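Local structure of muconate cycloisomerase (Azorhizobium caulinodans, 3MY9) at residues Arg133-Leu138 with Ala347-Val352; Gly299-Gly304 with Leu323-Tyr328. The protein belongs to the enolase superfamily, with the two-domain build of the mandelate racemase and muconate lactonizing enzyme family, and carries bound magnesium ions. All coordinates share one frame; numbering follows the deposited sequence.

Both contacts belong to the barrel-type domain, with centres 11 Å apart; strand 135-142 takes part in contact 1 and touches contact 2 through P137, I136 and L138. Contact 1 adds strand 349-351 to one edge of that strand; contact 2 pairs strands 300-301 and 326-327, and C325, at its second segment, meets the other contact through a probable hydrogen bond from its N to P137 O (2.8 Å). Side chains close the seam: I136 CG2 lies 3.9 Å from C325 SG, and L138 CD2 lies 3.8 Å from F327 CE2. Contact 2 lies near a metal, the side chain of T300 being about 5 Å from one bound magnesium ion.

Contact 1: Arg133-Leu138 with Ala347-Val352; sequences RDRIPL and AGHVIV
R135 lays its side chain over the imidazole of H349, which precedes I351, the bridge partner of R135, by two residues. R135 CB sits 3.7 Å from V350 O and approaches H349 CD2. CG, set beside the backbone N by a chi1 of -51°, follows at 3.9 Å from H349 CD2, and the extended chain runs on over the ring. CD then comes over one face of the ring, offset toward the rim and 3.7 Å from the ring centroid, a CH-pi contact. NE and CZ have H349 NE2 as their nearest atom, and NH1 ends 3.2 Å from H349 CE1. The guanidinium plane is tilted by 20° from the imidazole; NH1 also nears NE2, but at too poor an angle for a hydrogen bond. I351 CD1 meets the ring in its plane, at the edge.

The backbones run antiparallel, strand 349-351 being attached, in the TIM-barrel-like domain, to strand 135-142, which has the parallel strand 164-168 on its other side. I136 and V350 form the hydrogen-bonded pair: V350 N donates to I136 O (2.8 Å) and I136 N to V350 O. V352 N bonds to D134 O, and L138 N reaches G348 O at 2.8 Å from above the carbonyl plane.

The side chains of I136 and V350 turn to the face away from R135. There I136 CG1 touches V352 CG2 at 4.0 Å, while L138 CD1 packs on V350 CG2; helix 305-316 covers I136 and V352 through T312. D134 OD1 has salt bridges to R131 and to R86 of the second subunit.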
ATOM      1  N   ARG A 133     -29.597  26.968   8.403  1.00 46.33           N
ATOM      2  CA  ARG A 133     -29.833  27.212   9.822  1.00 46.90           C
ATOM      3  C   ARG A 133     -29.891  28.705  10.120  1.00 47.92           C
ATOM      4  O   ARG A 133     -29.357  29.519   9.372  1.00 46.81           O
ATOM      5  CB  ARG A 133     -28.734  26.531  10.663  1.00 45.79           C
ATOM      6  CG  ARG A 133     -27.318  26.968  10.298  1.00 43.87           C
ATOM      7  CD  ARG A 133     -26.302  26.290  11.189  1.00 44.11           C
ATOM      8  NE  ARG A 133     -26.199  24.850  10.971  1.00 42.20           N
ATOM      9  CZ  ARG A 133     -25.465  24.261  10.031  1.00 42.02           C
ATOM     10  NH1 ARG A 133     -24.720  24.967   9.176  1.00 41.34           N
ATOM     11  NH2 ARG A 133     -25.445  22.939   9.964  1.00 42.52           N
ATOM     12  N   ASP A 134     -30.537  29.046  11.233  1.00 50.18           N
ATOM     13  CA  ASP A 134     -30.756  30.435  11.642  1.00 51.99           C
ATOM     14  C   ASP A 134     -29.948  30.901  12.860  1.00 51.93           C
ATOM     15  O   ASP A 134     -29.900  32.107  13.160  1.00 52.01           O
ATOM     16  CB  ASP A 134     -32.234  30.605  11.961  1.00 54.55           C
ATOM     17  CG  ASP A 134     -33.122  30.249  10.783  1.00 56.42           C
ATOM     18  OD1 ASP A 134     -32.882  30.758   9.664  1.00 53.06           O
ATOM     19  OD2 ASP A 134     -34.053  29.442  10.988  1.00 61.58           O
ATOM     20  N   ARG A 135     -29.375  29.924  13.577  1.00 51.16           N
ATOM     21  CA  ARG A 135     -28.536  30.136  14.746  1.00 51.00           C
ATOM     22  C   ARG A 135     -27.316  29.219  14.613  1.00 48.99           C
ATOM     23  O   ARG A 135     -27.385  28.197  13.927  1.00 49.31           O
ATOM     24  CB  ARG A 135     -29.296  29.741  16.025  1.00 52.41           C
ATOM     25  CG  ARG A 135     -30.645  30.335  16.168  1.00 55.79           C
ATOM     26  CD  ARG A 135     -31.406  29.767  17.348  1.00 60.18           C
ATOM     27  NE  ARG A 135     -32.619  30.527  17.609  1.00 66.16           N
ATOM     28  CZ  ARG A 135     -33.360  30.406  18.714  1.00 70.70           C
ATOM     29  NH1 ARG A 135     -33.021  29.538  19.671  1.00 72.18           N
ATOM     30  NH2 ARG A 135     -34.443  31.141  18.868  1.00 70.88           N
ATOM     31  N   ILE A 136     -26.213  29.565  15.268  1.00 47.75           N
ATOM     32  CA  ILE A 136     -25.018  28.755  15.236  1.00 45.63           C
ATOM     33  C   ILE A 136     -24.563  28.484  16.669  1.00 46.23           C
ATOM     34  O   ILE A 136     -24.266  29.423  17.395  1.00 46.93           O
ATOM     35  CB  ILE A 136     -23.863  29.441  14.517  1.00 45.33           C
ATOM     36  CG1 ILE A 136     -24.299  29.982  13.147  1.00 44.61           C
ATOM     37  CG2 ILE A 136     -22.707  28.442  14.362  1.00 43.10           C
ATOM     38  CD1 ILE A 136     -23.262  30.866  12.477  1.00 43.66           C
ATOM     39  N   PRO A 137     -24.501  27.200  17.081  1.00 44.96           N
ATOM     40  CA  PRO A 137     -23.991  26.947  18.435  1.00 45.18           C
ATOM     41  C   PRO A 137     -22.636  27.638  18.667  1.00 44.12           C
ATOM     42  O   PRO A 137     -21.760  27.608  17.803  1.00 42.89           O
ATOM     43  CB  PRO A 137     -23.862  25.423  18.494  1.00 43.64           C
ATOM     44  CG  PRO A 137     -24.792  24.919  17.426  1.00 45.40           C
ATOM     45  CD  PRO A 137     -24.751  25.954  16.334  1.00 43.90           C
ATOM     46  N   LEU A 138     -22.528  28.314  19.798  1.00 44.95           N
ATOM     47  CA  LEU A 138     -21.335  29.069  20.171  1.00 44.64           C
ATOM     48  C   LEU A 138     -20.669  28.394  21.376  1.00 44.49           C
ATOM     49  O   LEU A 138     -21.274  28.272  22.456  1.00 44.83           O
ATOM     50  CB  LEU A 138     -21.726  30.506  20.515  1.00 45.99           C
ATOM     51  CG  LEU A 138     -20.594  31.411  20.994  1.00 45.51           C
ATOM     52  CD1 LEU A 138     -19.666  31.764  19.842  1.00 42.87           C
ATOM     53  CD2 LEU A 138     -21.149  32.665  21.653  1.00 47.92           C
ATOM     54  N   ALA A 347     -28.151  32.542  24.807  1.00 59.10           N
ATOM     55  CA  ALA A 347     -28.418  31.166  25.222  1.00 59.01           C
ATOM     56  C   ALA A 347     -27.548  30.110  24.501  1.00 56.60           C
ATOM     57  O   ALA A 347     -28.007  29.007  24.225  1.00 57.04           O
ATOM     58  CB  ALA A 347     -29.902  30.860  25.051  1.00 59.98           C
ATOM     59  N   GLY A 348     -26.293  30.450  24.210  1.00 55.35           N
ATOM     60  CA  GLY A 348     -25.352  29.495  23.623  1.00 52.68           C
ATOM     61  C   GLY A 348     -25.291  29.432  22.119  1.00 50.80           C
ATOM     62  O   GLY A 348     -24.709  28.498  21.567  1.00 48.70           O
ATOM     63  N   HIS A 349     -25.836  30.440  21.443  1.00 51.43           N
ATOM     64  CA  HIS A 349     -25.826  30.452  19.983  1.00 50.23           C
ATOM     65  C   HIS A 349     -25.741  31.855  19.431  1.00 51.10           C
ATOM     66  O   HIS A 349     -26.302  32.778  20.005  1.00 52.59           O
ATOM     67  CB  HIS A 349     -27.047  29.723  19.406  1.00 50.09           C
ATOM     68  CG  HIS A 349     -28.364  30.251  19.886  1.00 53.59           C
ATOM     69  ND1 HIS A 349     -29.124  29.606  20.840  1.00 55.75           N
ATOM     70  CD2 HIS A 349     -29.063  31.359  19.538  1.00 56.29           C
ATOM     71  CE1 HIS A 349     -30.230  30.296  21.062  1.00 58.20           C
ATOM     72  NE2 HIS A 349     -30.212  31.367  20.289  1.00 58.58           N
ATOM     73  N   VAL A 350     -25.044  32.004  18.306  1.00 49.60           N
ATOM     74  CA  VAL A 350     -25.038  33.260  17.566  1.00 50.73           C
ATOM     75  C   VAL A 350     -26.327  33.365  16.741  1.00 50.91           C
ATOM     76  O   VAL A 350     -26.767  32.382  16.154  1.00 50.24           O
ATOM     77  CB  VAL A 350     -23.824  33.319  16.584  1.00 49.58           C
ATOM     78  CG1 VAL A 350     -23.908  34.546  15.696  1.00 49.08           C
ATOM     79  CG2 VAL A 350     -22.523  33.310  17.347  1.00 49.67           C
ATOM     80  N   ILE A 351     -26.925  34.551  16.689  1.00 52.82           N
ATOM     81  CA  ILE A 351     -28.131  34.771  15.883  1.00 52.83           C
ATOM     82  C   ILE A 351     -27.640  35.248  14.540  1.00 51.75           C
ATOM     83  O   ILE A 351     -26.850  36.199  14.481  1.00 50.37           O
ATOM     84  CB  ILE A 351     -29.059  35.800  16.500  1.00 55.57           C
ATOM     85  CG1 ILE A 351     -29.264  35.500  17.980  1.00 58.27           C
ATOM     86  CG2 ILE A 351     -30.423  35.815  15.761  1.00 54.49           C
ATOM     87  CD1 ILE A 351     -29.905  34.174  18.210  1.00 60.87           C
ATOM     88  N   VAL A 352     -28.021  34.541  13.473  1.00 51.33           N
ATOM     89  CA  VAL A 352     -27.548  34.902  12.136  1.00 51.29           C
ATOM     90  C   VAL A 352     -28.309  36.158  11.746  1.00 54.37           C
ATOM     91  O   VAL A 352     -29.544  36.134  11.676  1.00 55.75           O
ATOM     92  CB  VAL A 352     -27.729  33.758  11.079  1.00 50.18           C
ATOM     93  CG1 VAL A 352     -27.267  34.216   9.700  1.00 48.75           C
ATOM     94  CG2 VAL A 352     -26.942  32.512  11.474  1.00 48.41           C
TER

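Contact 2: Gly299-Gly304 with Leu323-Tyr328; sequences GTLWEG and LGCEFY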
ATOM      1  N   GLY A 299     -14.523  27.124  13.888  1.00 47.16           N
ATOM      2  CA  GLY A 299     -13.188  27.517  14.308  1.00 48.50           C
ATOM      3  C   GLY A 299     -13.275  28.767  15.144  1.00 50.98           C
ATOM      4  O   GLY A 299     -14.300  29.010  15.811  1.00 52.02           O
ATOM      5  N   THR A 300     -12.225  29.578  15.082  1.00 52.46           N
ATOM      6  CA  THR A 300     -12.134  30.824  15.837  1.00 54.55           C
ATOM      7  C   THR A 300     -12.558  32.016  14.971  1.00 54.82           C
ATOM      8  O   THR A 300     -11.806  32.435  14.117  1.00 55.00           O
ATOM      9  CB  THR A 300     -10.679  31.053  16.279  1.00 55.74           C
ATOM     10  OG1 THR A 300      -9.836  31.054  15.120  1.00 57.78           O
ATOM     11  CG2 THR A 300     -10.215  29.939  17.196  1.00 56.25           C
ATOM     12  N   LEU A 301     -13.753  32.557  15.205  1.00 54.95           N
ATOM     13  CA  LEU A 301     -14.246  33.692  14.443  1.00 56.08           C
ATOM     14  C   LEU A 301     -13.741  34.983  15.084  1.00 57.92           C
ATOM     15  O   LEU A 301     -13.795  35.142  16.300  1.00 58.38           O
ATOM     16  CB  LEU A 301     -15.782  33.706  14.384  1.00 55.90           C
ATOM     17  CG  LEU A 301     -16.495  32.557  13.669  1.00 54.62           C
ATOM     18  CD1 LEU A 301     -18.003  32.613  13.919  1.00 53.50           C
ATOM     19  CD2 LEU A 301     -16.168  32.583  12.167  1.00 54.46           C
ATOM     20  N   TRP A 302     -13.247  35.892  14.253  1.00 58.85           N
ATOM     21  CA  TRP A 302     -12.829  37.206  14.705  1.00 61.14           C
ATOM     22  C   TRP A 302     -14.085  38.008  15.047  1.00 62.06           C
ATOM     23  O   TRP A 302     -15.058  37.980  14.290  1.00 61.11           O
ATOM     24  CB  TRP A 302     -11.993  37.896  13.610  1.00 62.28           C
ATOM     25  CG  TRP A 302     -11.718  39.350  13.852  1.00 65.80           C
ATOM     26  CD1 TRP A 302     -11.985  40.386  13.005  1.00 68.12           C
ATOM     27  CD2 TRP A 302     -11.129  39.928  15.018  1.00 70.08           C
ATOM     28  NE1 TRP A 302     -11.592  41.572  13.564  1.00 70.49           N
ATOM     29  CE2 TRP A 302     -11.069  41.323  14.804  1.00 72.70           C
ATOM     30  CE3 TRP A 302     -10.648  39.404  16.225  1.00 71.06           C
ATOM     31  CZ2 TRP A 302     -10.550  42.204  15.753  1.00 76.99           C
ATOM     32  CZ3 TRP A 302     -10.135  40.274  17.167  1.00 75.03           C
ATOM     33  CH2 TRP A 302     -10.088  41.664  16.928  1.00 77.35           C
ATOM     34  N   GLU A 303     -14.055  38.696  16.187  1.00 63.35           N
ATOM     35  CA  GLU A 303     -15.221  39.402  16.723  1.00 65.37           C
ATOM     36  C   GLU A 303     -15.529  40.705  15.973  1.00 65.94           C
ATOM     37  O   GLU A 303     -16.612  41.252  16.124  1.00 67.07           O
ATOM     38  CB  GLU A 303     -15.057  39.686  18.243  1.00 67.35           C
ATOM     39  CG  GLU A 303     -15.417  38.488  19.165  1.00 69.22           C
ATOM     40  CD  GLU A 303     -14.718  38.524  20.547  1.00 74.49           C
ATOM     41  OE1 GLU A 303     -15.038  39.410  21.382  1.00 77.70           O
ATOM     42  OE2 GLU A 303     -13.855  37.645  20.801  1.00 76.52           O
ATOM     43  N   GLY A 304     -14.582  41.205  15.183  1.00 65.44           N
ATOM     44  CA  GLY A 304     -14.832  42.357  14.338  1.00 66.18           C
ATOM     45  C   GLY A 304     -16.095  42.104  13.537  1.00 64.55           C
ATOM     46  O   GLY A 304     -16.221  41.082  12.861  1.00 62.03           O
ATOM     47  N   LEU A 323     -20.646  21.628  13.777  1.00 37.80           N
ATOM     48  CA  LEU A 323     -20.068  21.574  15.123  1.00 38.10           C
ATOM     49  C   LEU A 323     -20.076  22.910  15.891  1.00 38.59           C
ATOM     50  O   LEU A 323     -19.596  22.962  17.021  1.00 38.37           O
ATOM     51  CB  LEU A 323     -18.649  21.018  15.050  1.00 37.87           C
ATOM     52  CG  LEU A 323     -18.612  19.536  14.681  1.00 36.84           C
ATOM     53  CD1 LEU A 323     -17.177  19.106  14.275  1.00 33.17           C
ATOM     54  CD2 LEU A 323     -19.166  18.724  15.849  1.00 37.89           C
ATOM     55  N   GLY A 324     -20.675  23.961  15.308  1.00 38.56           N
ATOM     56  CA  GLY A 324     -20.788  25.280  15.969  1.00 38.29           C
ATOM     57  C   GLY A 324     -19.551  26.126  15.675  1.00 37.92           C
ATOM     58  O   GLY A 324     -18.850  25.882  14.670  1.00 36.47           O
ATOM     59  N   CYS A 325     -19.282  27.110  16.531  1.00 38.36           N
ATOM     60  CA  CYS A 325     -18.157  28.021  16.342  1.00 40.23           C
ATOM     61  C   CYS A 325     -17.705  28.575  17.668  1.00 42.70           C
ATOM     62  O   CYS A 325     -18.308  28.269  18.699  1.00 43.32           O
ATOM     63  CB  CYS A 325     -18.539  29.156  15.387  1.00 41.19           C
ATOM     64  SG  CYS A 325     -19.786  30.300  16.085  1.00 44.75           S
ATOM     65  N   GLU A 326     -16.629  29.346  17.666  1.00 45.98           N
ATOM     66  CA  GLU A 326     -16.179  30.058  18.876  1.00 50.75           C
ATOM     67  C   GLU A 326     -15.541  31.386  18.507  1.00 54.41           C
ATOM     68  O   GLU A 326     -15.171  31.595  17.350  1.00 54.20           O
ATOM     69  CB  GLU A 326     -15.158  29.242  19.666  1.00 50.44           C
ATOM     70  CG  GLU A 326     -13.817  29.102  18.976  1.00 52.12           C
ATOM     71  CD  GLU A 326     -12.909  28.150  19.717  1.00 54.40           C
ATOM     72  OE1 GLU A 326     -13.091  26.941  19.546  1.00 51.55           O
ATOM     73  OE2 GLU A 326     -12.045  28.616  20.498  1.00 58.31           O
ATOM     74  N   PHE A 327     -15.370  32.258  19.495  1.00 59.35           N
ATOM     75  CA  PHE A 327     -14.747  33.575  19.256  1.00 63.92           C
ATOM     76  C   PHE A 327     -13.221  33.576  19.468  1.00 66.81           C
ATOM     77  O   PHE A 327     -12.718  32.918  20.390  1.00 66.10           O
ATOM     78  CB  PHE A 327     -15.390  34.639  20.147  1.00 65.74           C
ATOM     79  CG  PHE A 327     -16.822  34.942  19.805  1.00 66.62           C
ATOM     80  CD1 PHE A 327     -17.257  34.978  18.483  1.00 65.97           C
ATOM     81  CD2 PHE A 327     -17.729  35.237  20.812  1.00 68.50           C
ATOM     82  CE1 PHE A 327     -18.572  35.280  18.176  1.00 67.65           C
ATOM     83  CE2 PHE A 327     -19.054  35.559  20.510  1.00 70.04           C
ATOM     84  CZ  PHE A 327     -19.479  35.578  19.198  1.00 68.82           C
ATOM     85  N   TYR A 328     -12.525  34.353  18.625  1.00 70.91           N
ATOM     86  CA  TYR A 328     -11.042  34.395  18.517  1.00 74.04           C
ATOM     87  C   TYR A 328     -10.297  34.214  19.844  1.00 76.34           C
ATOM     88  O   TYR A 328      -9.397  33.362  19.973  1.00 76.55           O
ATOM     89  CB  TYR A 328     -10.587  35.706  17.853  1.00 76.20           C
ATOM     90  CG  TYR A 328      -9.147  35.711  17.362  1.00 78.96           C
ATOM     91  CD1 TYR A 328      -8.265  36.732  17.727  1.00 83.53           C
ATOM     92  CD2 TYR A 328      -8.671  34.700  16.525  1.00 80.04           C
ATOM     93  CE1 TYR A 328      -6.938  36.744  17.268  1.00 85.89           C
ATOM     94  CE2 TYR A 328      -7.351  34.695  16.063  1.00 82.17           C
ATOM     95  CZ  TYR A 328      -6.484  35.715  16.438  1.00 84.95           C
ATOM     96  OH  TYR A 328      -5.176  35.703  15.979  1.00 86.39           O
TER
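Three backbone hydrogen bonds link G299 and L301 to E326 and Y328, in the parallel register that pairs T300 with E326 and L301 with F327. E326 N donates to G299 O and L301 N to E326 O, the latter 2.7 Å long and nearly straight, both donors lying close to the C=O axis. Y328 N then reaches L301 O from above its carbonyl plane at 2.8 Å. Strand 300-301, helix 305-316 and strand 326-327 follow one another as a beta-alpha-beta unit of the barrel-type domain.

Apolar contacts lie on the side of L301 and F327. L301 CD1 meets C325 SG at 3.6 Å, and both L301 and F327 also rest on L308 of the helix.

E303 crosses F327 at about a right angle. Its CG stands over one face of the ring in a CH-pi contact, 4.2 Å from the centroid, and its OE2 makes a close approach of 3.4 Å to F327 CB.

Among the aromatics, W302 and Y328 meet obliquely, with planes at 89° and W302 CE3 3.9 Å from Y328 CD1. With CG anti to the backbone N (chi1 -165°), the Y328 ring lies beside W302. Each ring has a polar tie beyond the pair, W302 NE1 to E53 and Y328 OH to W57 O.

On the opposite face of the strands T300 and E326 lie side by side, pointing the same way, with T300 CG2 4.0 Å from E326 OE2. A hydrogen bond with Y297 OH and a salt bridge to K166 hold E326 OE1 in place, whereas T300 OG1, although buried here, has no polar partner in the model.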